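Local coordinates for nitroreductase-like family protein (Bacillus cereus, PDB 2I7H) that binds flavin mononucleotide and belongs to the nitroreductase-like family of flavoproteins, here assembled from two subunits, at residues Q95-M100 with V160-I165; K64-V69 with R88-P93. All blocks are in the same frame, centred on the assembly; numbering follows the deposited sequence. Where two conformers were deposited one is given.

Contact 1 of 2, residues Q95-M100 with V160-I165; sequences QIVVYM and VGILHI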
loop_
_atom_site.group_PDB
_atom_site.type_symbol
_atom_site.label_atom_id
_atom_site.label_comp_id
_atom_site.label_asym_id
_atom_site.label_seq_id
_atom_site.Cartn_x
_atom_site.Cartn_y
_atom_site.Cartn_z
ATOM N N GLN A 95 -9.750 16.207 -6.510
ATOM C CA GLN A 95 -9.168 14.985 -7.078
ATOM C C GLN A 95 -7.659 15.071 -6.964
ATOM O O GLN A 95 -7.070 16.135 -7.198
ATOM C CB GLN A 95 -9.533 14.800 -8.550
ATOM C CG GLN A 95 -10.933 14.300 -8.796
ATOM C CD GLN A 95 -11.938 15.419 -8.990
ATOM O OE1 GLN A 95 -11.594 16.525 -9.440
ATOM N NE2 GLN A 95 -13.210 15.127 -8.671
ATOM N N ILE A 96 -7.044 13.950 -6.603
ATOM C CA ILE A 96 -5.596 13.812 -6.594
ATOM C C ILE A 96 -5.141 12.664 -7.508
ATOM O O ILE A 96 -5.392 11.495 -7.227
ATOM C CB ILE A 96 -5.023 13.672 -5.164
ATOM C CG1 ILE A 96 -5.406 14.913 -4.346
ATOM C CG2 ILE A 96 -3.494 13.596 -5.222
ATOM C CD1 ILE A 96 -4.911 14.912 -2.944
ATOM N N VAL A 97 -4.514 13.021 -8.626
ATOM C CA VAL A 97 -3.928 12.030 -9.514
ATOM C C VAL A 97 -2.552 11.673 -8.926
ATOM O O VAL A 97 -1.715 12.545 -8.714
ATOM C CB VAL A 97 -3.827 12.542 -10.986
ATOM C CG1 VAL A 97 -3.330 11.455 -11.874
ATOM C CG2 VAL A 97 -5.167 13.080 -11.520
ATOM N N VAL A 98 -2.357 10.412 -8.592
ATOM C CA VAL A 98 -1.083 9.956 -8.013
ATOM C C VAL A 98 -0.359 9.166 -9.099
ATOM O O VAL A 98 -0.908 8.199 -9.655
ATOM C CB VAL A 98 -1.281 9.052 -6.777
ATOM C CG1 VAL A 98 0.066 8.550 -6.269
ATOM C CG2 VAL A 98 -2.100 9.787 -5.635
ATOM N N TYR A 99 0.857 9.588 -9.415
ATOM C CA TYR A 99 1.590 8.970 -10.482
ATOM C C TYR A 99 3.065 8.787 -10.121
ATOM O O TYR A 99 3.551 9.323 -9.114
ATOM C CB TYR A 99 1.389 9.733 -11.821
ATOM C CG TYR A 99 2.026 11.065 -11.847
ATOM C CD1 TYR A 99 1.356 12.195 -11.343
ATOM C CD2 TYR A 99 3.314 11.219 -12.343
ATOM C CE1 TYR A 99 1.955 13.430 -11.351
ATOM C CE2 TYR A 99 3.928 12.460 -12.359
ATOM C CZ TYR A 99 3.243 13.559 -11.850
ATOM O OH TYR A 99 3.856 14.786 -11.865
HETATM N N MSE A 100 3.757 7.997 -10.944
HETATM C CA MSE A 100 5.184 7.720 -10.772
HETATM C C MSE A 100 5.856 7.538 -12.133
HETATM O O MSE A 100 5.197 7.195 -13.121
HETATM C CB MSE A 100 5.410 6.452 -9.919
HETATM C CG MSE A 100 4.812 5.191 -10.552
HETATM SE SE MSE A 100 5.157 3.629 -9.472
HETATM C CE MSE A 100 5.629 2.425 -10.834
ATOM N N VAL A 160 -1.090 5.558 -10.684
ATOM C CA VAL A 160 -1.428 4.561 -9.675
ATOM C C VAL A 160 -2.875 4.678 -9.189
ATOM O O VAL A 160 -3.512 3.667 -8.911
ATOM C CB VAL A 160 -0.434 4.601 -8.509
ATOM C CG1 VAL A 160 -0.701 3.477 -7.568
ATOM C CG2 VAL A 160 0.996 4.512 -9.088
ATOM N N GLY A 161 -3.396 5.899 -9.113
ATOM C CA GLY A 161 -4.770 6.089 -8.716
ATOM C C GLY A 161 -5.193 7.527 -8.829
ATOM O O GLY A 161 -4.357 8.436 -8.885
ATOM N N ILE A 162 -6.508 7.731 -8.911
ATOM C CA ILE A 162 -7.081 9.056 -8.744
ATOM C C ILE A 162 -7.885 9.007 -7.472
ATOM O O ILE A 162 -8.819 8.235 -7.356
ATOM C CB ILE A 162 -7.934 9.526 -9.947
ATOM C CG1 ILE A 162 -7.105 9.419 -11.235
ATOM C CG2 ILE A 162 -8.493 10.979 -9.680
ATOM C CD1 ILE A 162 -7.724 10.042 -12.484
ATOM N N LEU A 163 -7.492 9.811 -6.497
ATOM C CA LEU A 163 -8.219 9.871 -5.244
ATOM C C LEU A 163 -9.259 10.980 -5.309
ATOM O O LEU A 163 -8.929 12.111 -5.628
ATOM C CB LEU A 163 -7.269 10.118 -4.072
ATOM C CG LEU A 163 -6.233 9.077 -3.694
ATOM C CD1 LEU A 163 -5.094 9.843 -3.081
ATOM C CD2 LEU A 163 -6.836 8.066 -2.701
ATOM N N HIS A 164 -10.510 10.629 -5.025
ATOM C CA HIS A 164 -11.630 11.577 -4.976
ATOM C C HIS A 164 -11.956 11.818 -3.513
ATOM O O HIS A 164 -12.117 10.881 -2.756
ATOM C CB HIS A 164 -12.833 11.039 -5.737
ATOM C CG HIS A 164 -12.611 10.978 -7.220
ATOM N ND1 HIS A 164 -13.317 11.753 -8.111
ATOM C CD2 HIS A 164 -11.750 10.239 -7.967
ATOM C CE1 HIS A 164 -12.922 11.482 -9.344
ATOM N NE2 HIS A 164 -11.966 10.574 -9.282
ATOM N N ILE A 165 -12.008 13.077 -3.117
ATOM C CA ILE A 165 -11.891 13.433 -1.709
ATOM C C ILE A 165 -12.899 14.502 -1.325
ATOM O O ILE A 165 -13.129 15.438 -2.075
ATOM C CB ILE A 165 -10.479 13.997 -1.397
ATOM C CG1 ILE A 165 -9.392 13.056 -1.902
ATOM C CG2 ILE A 165 -10.311 14.294 0.103
ATOM C CD1 ILE A 165 -8.084 13.758 -2.280
#
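V97 and I162 run alongside each other in the same sense, with V97 CG2 4.1 Å from I162 CD1. They form a non-hydrogen-bonded pair at the middle of an antiparallel contact between the two central strands of the four-stranded nitroreductase sheet; the segments 95-100 and 160-165 run at 165° to each other. On the opposite face, which carries I96, V98 and L163, the tip of I96 meets the end of I165: their CD1 atoms are 3.4 Å apart, tighter than normal methyl packing. V98 and V160 are both covered by T116 and M120 of helix 106-129. Farther along, V160 CG2 touches M100 CG, the two side chains crossing at about a right angle.

The backbone supplies the evidence for register. I96 and L163 exchange two bonds, I96 N to L163 O and L163 N to I96 O, each 2.8 Å. V98 N reaches G161 O at 2.8 Å with a nearly linear N-H...O angle of 175°. Beyond it the pairing is disturbed: V98 O accepts V160 N at 2.8 Å and, weakly, G161 N at 3.4 Å. Two residues thus face one, a classic beta bulge. V160 O is taken by the indole NE1 of W136, a residue of the FMN pocket, which places the bulge beside the flavin site.

At the polar end, Q95 and H164 form a non-hydrogen-bonded pair. Q95 CG is anti to the carbonyl carbon and lies over one face of the imidazole, 3.7 Å from the ring centroid, a CH-pi contact displaced toward the rim. The chain bends at chi2, and the carboxamide plane stands 66° from the ring, with Q95 NE2 3.4 Å from H164 ND1.

Contact 2 of 2, residues K64-V69 with R88-P93; sequences KLVDAV and RFLSTP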
loop_
_atom_site.group_PDB
_atom_site.type_symbol
_atom_site.label_atom_id
_atom_site.label_comp_id
_atom_site.label_asym_id
_atom_site.label_seq_id
_atom_site.Cartn_x
_atom_site.Cartn_y
_atom_site.Cartn_z
ATOM N N LYS A 64 -10.638 21.122 -15.715
ATOM C CA LYS A 64 -9.524 20.775 -16.597
ATOM C C LYS A 64 -9.342 19.267 -16.647
ATOM O O LYS A 64 -9.099 18.712 -17.711
ATOM C CB LYS A 64 -8.225 21.439 -16.146
ATOM C CG LYS A 64 -8.198 22.907 -16.368
ATOM C CD LYS A 64 -6.918 23.295 -17.059
ATOM C CE LYS A 64 -6.843 24.797 -17.208
ATOM N NZ LYS A 64 -6.406 25.338 -15.912
ATOM N N LEU A 65 -9.460 18.636 -15.478
ATOM C CA LEU A 65 -9.409 17.192 -15.343
ATOM C C LEU A 65 -10.567 16.592 -16.101
ATOM O O LEU A 65 -10.386 15.635 -16.849
ATOM C CB LEU A 65 -9.542 16.788 -13.870
ATOM C CG LEU A 65 -8.781 15.567 -13.351
ATOM C CD1 LEU A 65 -9.587 14.838 -12.294
ATOM C CD2 LEU A 65 -8.363 14.631 -14.415
ATOM N N VAL A 66 -11.758 17.141 -15.877
ATOM C CA VAL A 66 -12.947 16.676 -16.579
ATOM C C VAL A 66 -12.749 16.717 -18.089
ATOM O O VAL A 66 -13.062 15.743 -18.774
ATOM C CB VAL A 66 -14.220 17.439 -16.168
ATOM C CG1 VAL A 66 -15.351 17.149 -17.140
ATOM C CG2 VAL A 66 -14.630 17.039 -14.782
ATOM N N ASP A 67 -12.221 17.829 -18.591
ATOM C CA ASP A 67 -11.983 17.993 -20.020
ATOM C C ASP A 67 -11.039 16.891 -20.550
ATOM O O ASP A 67 -11.313 16.273 -21.576
ATOM C CB ASP A 67 -11.467 19.412 -20.329
ATOM C CG ASP A 67 -12.562 20.495 -20.202
ATOM O OD1 ASP A 67 -13.747 20.164 -19.953
ATOM O OD2 ASP A 67 -12.231 21.693 -20.358
ATOM N N ALA A 68 -9.956 16.629 -19.820
ATOM C CA ALA A 68 -9.048 15.521 -20.123
ATOM C C ALA A 68 -9.757 14.157 -20.092
ATOM O O ALA A 68 -9.563 13.337 -20.994
ATOM C CB ALA A 68 -7.825 15.554 -19.214
ATOM N N VAL A 69 -10.618 13.933 -19.102
ATOM C CA VAL A 69 -11.370 12.678 -19.036
ATOM C C VAL A 69 -12.253 12.489 -20.272
ATOM O O VAL A 69 -12.216 11.440 -20.924
ATOM C CB VAL A 69 -12.259 12.554 -17.752
ATOM C CG1 VAL A 69 -13.107 11.292 -17.843
ATOM C CG2 VAL A 69 -11.399 12.513 -16.489
ATOM N N ARG A 88 -20.364 14.471 -11.446
ATOM C CA ARG A 88 -19.751 13.817 -10.293
ATOM C C ARG A 88 -18.427 14.469 -9.867
ATOM O O ARG A 88 -18.199 14.727 -8.688
ATOM C CB ARG A 88 -19.518 12.344 -10.576
ATOM C CG ARG A 88 -19.706 11.497 -9.364
ATOM C CD ARG A 88 -18.562 10.538 -9.120
ATOM N NE ARG A 88 -18.263 9.648 -10.238
ATOM C CZ ARG A 88 -17.035 9.407 -10.699
ATOM N NH1 ARG A 88 -15.977 9.996 -10.163
ATOM N NH2 ARG A 88 -16.863 8.572 -11.703
ATOM N N PHE A 89 -17.553 14.709 -10.832
ATOM C CA PHE A 89 -16.241 15.285 -10.566
ATOM C C PHE A 89 -16.397 16.706 -10.022
ATOM O O PHE A 89 -15.542 17.220 -9.293
ATOM C CB PHE A 89 -15.430 15.341 -11.870
ATOM C CG PHE A 89 -14.641 14.113 -12.166
ATOM C CD1 PHE A 89 -15.258 12.878 -12.289
ATOM C CD2 PHE A 89 -13.264 14.197 -12.382
ATOM C CE1 PHE A 89 -14.523 11.738 -12.584
ATOM C CE2 PHE A 89 -12.528 13.059 -12.698
ATOM C CZ PHE A 89 -13.164 11.820 -12.798
ATOM N N LEU A 90 -17.479 17.350 -10.424
ATOM C CA LEU A 90 -17.685 18.746 -10.109
ATOM C C LEU A 90 -18.440 18.940 -8.788
ATOM O O LEU A 90 -18.545 20.070 -8.281
ATOM C CB LEU A 90 -18.372 19.435 -11.290
ATOM C CG LEU A 90 -17.437 20.161 -12.274
ATOM C CD1 LEU A 90 -16.059 19.601 -12.384
ATOM C CD2 LEU A 90 -18.035 20.279 -13.652
ATOM N N SER A 91 -18.959 17.836 -8.239
ATOM C CA SER A 91 -19.516 17.821 -6.877
ATOM C C SER A 91 -18.637 16.990 -5.956
ATOM O O SER A 91 -19.097 16.441 -4.946
ATOM C CB SER A 91 -20.976 17.333 -6.856
ATOM O OG SER A 91 -21.139 16.202 -7.684
ATOM N N THR A 92 -17.365 16.890 -6.340
ATOM C CA THR A 92 -16.322 16.264 -5.543
ATOM C C THR A 92 -15.297 17.354 -5.304
ATOM O O THR A 92 -14.747 17.891 -6.265
ATOM C CB THR A 92 -15.688 15.078 -6.291
ATOM O OG1 THR A 92 -16.698 14.099 -6.550
ATOM C CG2 THR A 92 -14.551 14.433 -5.486
ATOM N N PRO A 93 -15.094 17.745 -4.035
ATOM C CA PRO A 93 -14.194 18.869 -3.711
ATOM C C PRO A 93 -12.762 18.824 -4.283
ATOM O O PRO A 93 -12.216 19.870 -4.629
ATOM C CB PRO A 93 -14.170 18.870 -2.161
ATOM C CG PRO A 93 -15.446 18.303 -1.779
ATOM C CD PRO A 93 -15.760 17.233 -2.825
#
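F89 packs against L65, V66 and V69 in a helix-helix packing contact between two successive helices, 62-71 and 75-90. The closest CA pair, V66 and F89, is 7.0 Å apart, and the contacts that bridge this distance are between side-chain atoms. F89 CB comes first, meeting V66 CG2 at 3.5 Å as the two side chains pass each other with reversed sense. F89 CG, set anti to the carbonyl carbon beside the backbone N (chi1 -88°), still touches the same methyl at 3.9 Å. Farther out, CD2 and CE2 of F89 meet L65 CD1, which sits at the edge of the ring and in its plane; F89 CE2 is 3.5 Å from L65 CD1. The last atoms, CE2 and CZ, reach V69 CG2, tip to tip, with F89 CE2 4.0 Å from V69 CG2. L65 and V69 are four residues apart, about one helical turn, so both place a methyl near F89 CE2, and F147 of helix 145-150 packs on both.

V66 CG2 has a second neighbour in L90 CD1, whose side chain crosses that of V66 at about a right angle. The R88 carbonyl, just before F89, has two donors: R88 O accepts S91 N at 3.2 Å and, from the opposite face of its plane, T92 OG1 at 2.7 Å.

Both segments of contact 2 precede those of contact 1 in the chain; helix 75-90 leads through a short loop into strand 94-101. The contacts are about 12 Å apart, centre to centre. Contact 1 lies in the middle of the sheet, its centre about 4 Å from that of the chain; contact 2 belongs to the helical layer, about 15 Å out by the same measure. They touch through F89, whose ring meets that of H164 edge-to-face, with F89 CZ 3.5 Å from H164 CE1. F89 O also probably accepts a hydrogen bond from Q95 NE2 at 3.2 Å. The helix packing is therefore joined directly to the Q95-H164 pair. The V160 side chain is about 7 Å from the FMN, that of F89 about 10 Å.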